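Local coordinates for phosphoserine aminotransferase SerC (PDB 3FFR), which probably catalyses the pyridoxal-phosphate-dependent exchange of an amino group between phosphoserine and 2-oxoglutarate, a step of serine biosynthesis, at residues 352-355 with 356-360; 277-280 with 281-284. All coordinates share one frame; numbering follows the deposited sequence.

Contact 1: residues 352-355 with 356-360; sequences KLVQ and TLKEK
T356 turns back on K352 one helical turn earlier and grips its carbonyl twice: OG1 donates to K352 O at 2.7 Å and the backbone N to the same oxygen at 3.0 Å, the two donors arriving from opposite faces of the carbonyl plane. With chi1 at -59°, OG1 lies beside its own backbone N, the position from which it reaches that oxygen. The hydroxyl also accepts from a water, 2.9 Å from OG1, which in turn takes the amide hydrogen of Q355 NE2. A valine in place of T356 would probably cost the water this acceptor and K352 O one of its two donors. The tight side is apolar: L353 CG meets L357 CD1 at 4.0 Å, and both side chains pack on L318. At its margin the chain of the exposed K358 passes buried V354, CD to CG1 3.6 Å. The solvent side is looser: Q355 and E359 run side by side, amide and carboxylate planes 6° apart, but side chain to side chain they come no nearer than 3.4 Å, Q355 CG to E359 OE2. The threonine-to-carbonyl bond is familiar in helices; buried L353, V354 and L357 against exposed Q355 and E359 mark 347-360 as an amphipathic helix packed against a mixed sheet.

Contact 2: residues 277-280 with 281-284; sequences LINT and YIES
I278 and I282, one turn apart, lie side by side and point the same way, so that I278 CG2 and I282 CD1 meet at 3.9 Å. N279 runs alongside I282 in the same sense and lays its amide oxygen near the same methyl, OD1 to CD1 3.8 Å, so that CD1 has both a methyl and an amide oxygen as neighbours. I282 CG1, anti to its carbonyl carbon (chi1 -63°), also passes 3.4 Å from I278 O. That oxygen accepts from I282 N at 3.0 Å, in the carbonyl plane, and takes a second, weak bond from Y281 N. Y281 leaves the helix roughly at right angles to I282: its CG is anti to the backbone N (chi1 161°), which carries the ring off the turn with I278 O at its edge, near the ring plane, and sends OH on to the carbonyl of G362. On the exposed side T280 turns its hydroxyl back to A276 O, while a water donates to T280 O at 2.6 Å and is 2.9 Å from S284 OG, bridging T280 and S284. I303 and F290 cover the isoleucine side. The chemistry is thus divided: dispersion between branched side chains on the sheet side, where the backbone oxygens are taken up by helical bonds, and water-mediated bonding on the exposed side.

Along the chain contact 2 comes first, in the last turns of helix 264-284, and contact 1 follows near the C terminus in helix 347-360. Each closes no more than a helical turn; they stand in series, neither nesting nor crossing. Between them run strands 288-290, 302-307, 323-327 and 336-340 of the five-stranded sheet. The two helices pack on each other, centres of the contacts about 11 Å apart: V354 CG2 lies 3.9 Å from I278 CG1, and K358 CG 3.3 Å from Y281 CD1. Contact 2 rests on strands 288-290 and 302-307, contact 1 on strand 323-327, so the two contacts tie the helix pair to strands on the two flanks of 336-340.

Contact 1: residues 352-355 with 356-360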
loop_
_atom_site.group_PDB
_atom_site.type_symbol
_atom_site.label_atom_id
_atom_site.label_comp_id
_atom_site.label_asym_id
_atom_site.label_seq_id
_atom_site.Cartn_x
_atom_site.Cartn_y
_atom_site.Cartn_z
ATOM N N LYS A 352 15.909 -30.202 6.787
ATOM C CA LYS A 352 14.733 -31.015 7.129
ATOM C C LYS A 352 13.880 -31.257 5.904
ATOM O O LYS A 352 13.411 -32.370 5.656
ATOM C CB LYS A 352 13.885 -30.400 8.234
ATOM C CG LYS A 352 12.625 -31.222 8.564
ATOM C CD LYS A 352 11.753 -30.527 9.618
ATOM C CE LYS A 352 10.475 -31.336 9.972
ATOM N NZ LYS A 352 9.559 -30.619 10.923
ATOM N N LEU A 353 13.723 -30.210 5.098
ATOM C CA LEU A 353 12.948 -30.336 3.862
ATOM C C LEU A 353 13.574 -31.379 2.922
ATOM O O LEU A 353 12.886 -32.280 2.426
ATOM C CB LEU A 353 12.840 -28.989 3.113
ATOM C CG LEU A 353 12.119 -29.053 1.757
ATOM C CD1 LEU A 353 10.641 -29.377 1.855
ATOM C CD2 LEU A 353 12.321 -27.677 1.023
ATOM N N VAL A 354 14.879 -31.251 2.697
ATOM C CA VAL A 354 15.573 -32.138 1.745
ATOM C C VAL A 354 15.558 -33.589 2.251
ATOM O O VAL A 354 15.333 -34.541 1.495
ATOM C CB VAL A 354 16.998 -31.644 1.419
ATOM C CG1 VAL A 354 17.795 -32.695 0.607
ATOM C CG2 VAL A 354 16.919 -30.317 0.635
ATOM N N GLN A 355 15.756 -33.750 3.544
ATOM C CA GLN A 355 15.801 -35.093 4.107
ATOM C C GLN A 355 14.448 -35.761 3.998
ATOM O O GLN A 355 14.337 -36.967 3.729
ATOM C CB GLN A 355 16.243 -35.068 5.566
ATOM C CG GLN A 355 16.014 -36.381 6.294
ATOM C CD GLN A 355 16.293 -36.240 7.775
ATOM O OE1 GLN A 355 17.451 -36.089 8.186
ATOM N NE2 GLN A 355 15.225 -36.278 8.593
ATOM N N THR A 356 13.417 -34.958 4.193
ATOM C CA THR A 356 12.050 -35.462 4.172
ATOM C C THR A 356 11.699 -35.836 2.743
ATOM O O THR A 356 11.117 -36.890 2.483
ATOM C CB THR A 356 11.061 -34.450 4.774
ATOM O OG1 THR A 356 11.442 -34.172 6.130
ATOM C CG2 THR A 356 9.650 -34.983 4.739
ATOM N N LEU A 357 12.095 -34.975 1.809
ATOM C CA LEU A 357 11.824 -35.246 0.395
ATOM C C LEU A 357 12.537 -36.530 -0.049
ATOM O O LEU A 357 11.990 -37.362 -0.778
ATOM C CB LEU A 357 12.270 -34.091 -0.485
ATOM C CG LEU A 357 11.363 -32.851 -0.393
ATOM C CD1 LEU A 357 11.989 -31.700 -1.175
ATOM C CD2 LEU A 357 9.929 -33.115 -0.897
ATOM N N LYS A 358 13.770 -36.667 0.396
ATOM C CA LYS A 358 14.575 -37.829 0.012
ATOM C C LYS A 358 13.969 -39.115 0.491
ATOM O O LYS A 358 13.946 -40.134 -0.223
ATOM C CB LYS A 358 15.981 -37.726 0.594
ATOM C CG LYS A 358 16.796 -36.631 -0.046
ATOM C CD LYS A 358 18.061 -36.311 0.725
ATOM C CE LYS A 358 19.023 -37.467 0.777
ATOM N NZ LYS A 358 20.274 -37.008 1.453
ATOM N N GLU A 359 13.472 -39.043 1.710
ATOM C CA GLU A 359 12.945 -40.216 2.397
ATOM C C GLU A 359 11.573 -40.615 1.926
ATOM O O GLU A 359 11.300 -41.807 1.773
ATOM C CB GLU A 359 12.938 -40.007 3.913
ATOM C CG GLU A 359 14.334 -39.951 4.527
ATOM C CD GLU A 359 14.322 -39.805 6.054
ATOM O OE1 GLU A 359 13.224 -39.742 6.640
ATOM O OE2 GLU A 359 15.420 -39.747 6.661
ATOM N N LYS A 360 10.735 -39.621 1.644
ATOM C CA LYS A 360 9.329 -39.866 1.309
ATOM C C LYS A 360 8.972 -39.765 -0.168
ATOM O O LYS A 360 7.952 -40.296 -0.601
ATOM C CB LYS A 360 8.449 -38.898 2.097
ATOM C CG LYS A 360 8.751 -38.857 3.607
ATOM C CD LYS A 360 8.461 -40.192 4.303
ATOM C CE LYS A 360 6.959 -40.418 4.409
ATOM N NZ LYS A 360 6.623 -41.776 4.995
HETATM O O HOH W 1 12.573 -35.960 8.167
#

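Contact 2: residues 277-280 with 281-284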
loop_
_atom_site.group_PDB
_atom_site.type_symbol
_atom_site.label_atom_id
_atom_site.label_comp_id
_atom_site.label_asym_id
_atom_site.label_seq_id
_atom_site.Cartn_x
_atom_site.Cartn_y
_atom_site.Cartn_z
ATOM N N LEU A 277 22.292 -27.698 -1.060
ATOM C CA LEU A 277 21.627 -28.866 -0.439
ATOM C C LEU A 277 20.485 -29.359 -1.321
ATOM O O LEU A 277 20.342 -30.555 -1.607
ATOM C CB LEU A 277 21.042 -28.543 0.938
ATOM C CG LEU A 277 21.937 -28.480 2.153
ATOM C CD1 LEU A 277 21.062 -28.199 3.403
ATOM C CD2 LEU A 277 22.708 -29.814 2.308
ATOM N N ILE A 278 19.680 -28.390 -1.754
ATOM C CA ILE A 278 18.504 -28.650 -2.578
ATOM C C ILE A 278 18.898 -29.190 -3.943
ATOM O O ILE A 278 18.371 -30.213 -4.416
ATOM C CB ILE A 278 17.586 -27.380 -2.734
ATOM C CG1 ILE A 278 17.002 -26.942 -1.386
ATOM C CG2 ILE A 278 16.483 -27.621 -3.810
ATOM C CD1 ILE A 278 16.384 -25.509 -1.397
ATOM N N ASN A 279 19.881 -28.535 -4.553
ATOM C CA ASN A 279 20.284 -28.872 -5.914
ATOM C C ASN A 279 20.991 -30.225 -5.967
ATOM O O ASN A 279 20.855 -30.973 -6.924
ATOM C CB ASN A 279 21.102 -27.732 -6.534
ATOM C CG ASN A 279 20.242 -26.522 -6.820
ATOM O OD1 ASN A 279 19.049 -26.667 -7.134
ATOM N ND2 ASN A 279 20.837 -25.313 -6.751
ATOM N N THR A 280 21.727 -30.528 -4.920
ATOM C CA THR A 280 22.428 -31.822 -4.842
ATOM C C THR A 280 21.407 -32.963 -4.857
ATOM O O THR A 280 21.614 -34.018 -5.477
ATOM C CB THR A 280 23.326 -31.899 -3.581
ATOM O OG1 THR A 280 24.408 -30.960 -3.737
ATOM C CG2 THR A 280 23.923 -33.335 -3.420
ATOM N N TYR A 281 20.291 -32.712 -4.185
ATOM C CA TYR A 281 19.194 -33.687 -4.100
ATOM C C TYR A 281 18.538 -33.803 -5.464
ATOM O O TYR A 281 18.316 -34.902 -5.975
ATOM C CB TYR A 281 18.181 -33.316 -3.024
ATOM C CG TYR A 281 16.813 -33.987 -3.157
ATOM C CD1 TYR A 281 16.688 -35.369 -3.123
ATOM C CD2 TYR A 281 15.641 -33.214 -3.303
ATOM C CE1 TYR A 281 15.457 -35.979 -3.227
ATOM C CE2 TYR A 281 14.418 -33.808 -3.420
ATOM C CZ TYR A 281 14.327 -35.201 -3.387
ATOM O OH TYR A 281 13.087 -35.806 -3.483
ATOM N N ILE A 282 18.330 -32.669 -6.113
ATOM C CA ILE A 282 17.684 -32.704 -7.434
ATOM C C ILE A 282 18.594 -33.465 -8.420
ATOM O O ILE A 282 18.101 -34.154 -9.314
ATOM C CB ILE A 282 17.337 -31.293 -7.981
ATOM C CG1 ILE A 282 16.319 -30.606 -7.056
ATOM C CG2 ILE A 282 16.783 -31.390 -9.402
ATOM C CD1 ILE A 282 16.110 -29.094 -7.348
ATOM N N GLU A 283 19.914 -33.344 -8.266
ATOM C CA GLU A 283 20.819 -34.033 -9.216
ATOM C C GLU A 283 20.559 -35.525 -9.330
ATOM O O GLU A 283 20.793 -36.111 -10.392
ATOM C CB GLU A 283 22.304 -33.866 -8.871
ATOM C CG GLU A 283 22.880 -32.454 -9.043
ATOM C CD GLU A 283 22.948 -31.926 -10.469
ATOM O OE1 GLU A 283 22.662 -32.660 -11.430
ATOM O OE2 GLU A 283 23.287 -30.710 -10.611
ATOM N N SER A 284 20.103 -36.136 -8.244
ATOM C CA SER A 284 19.932 -37.590 -8.220
ATOM C C SER A 284 18.514 -38.069 -7.928
ATOM O O SER A 284 18.267 -39.272 -7.860
ATOM C CB SER A 284 20.911 -38.239 -7.238
ATOM O OG SER A 284 20.678 -37.827 -5.916
HETATM O O HOH W 2 23.089 -36.170 -5.886
#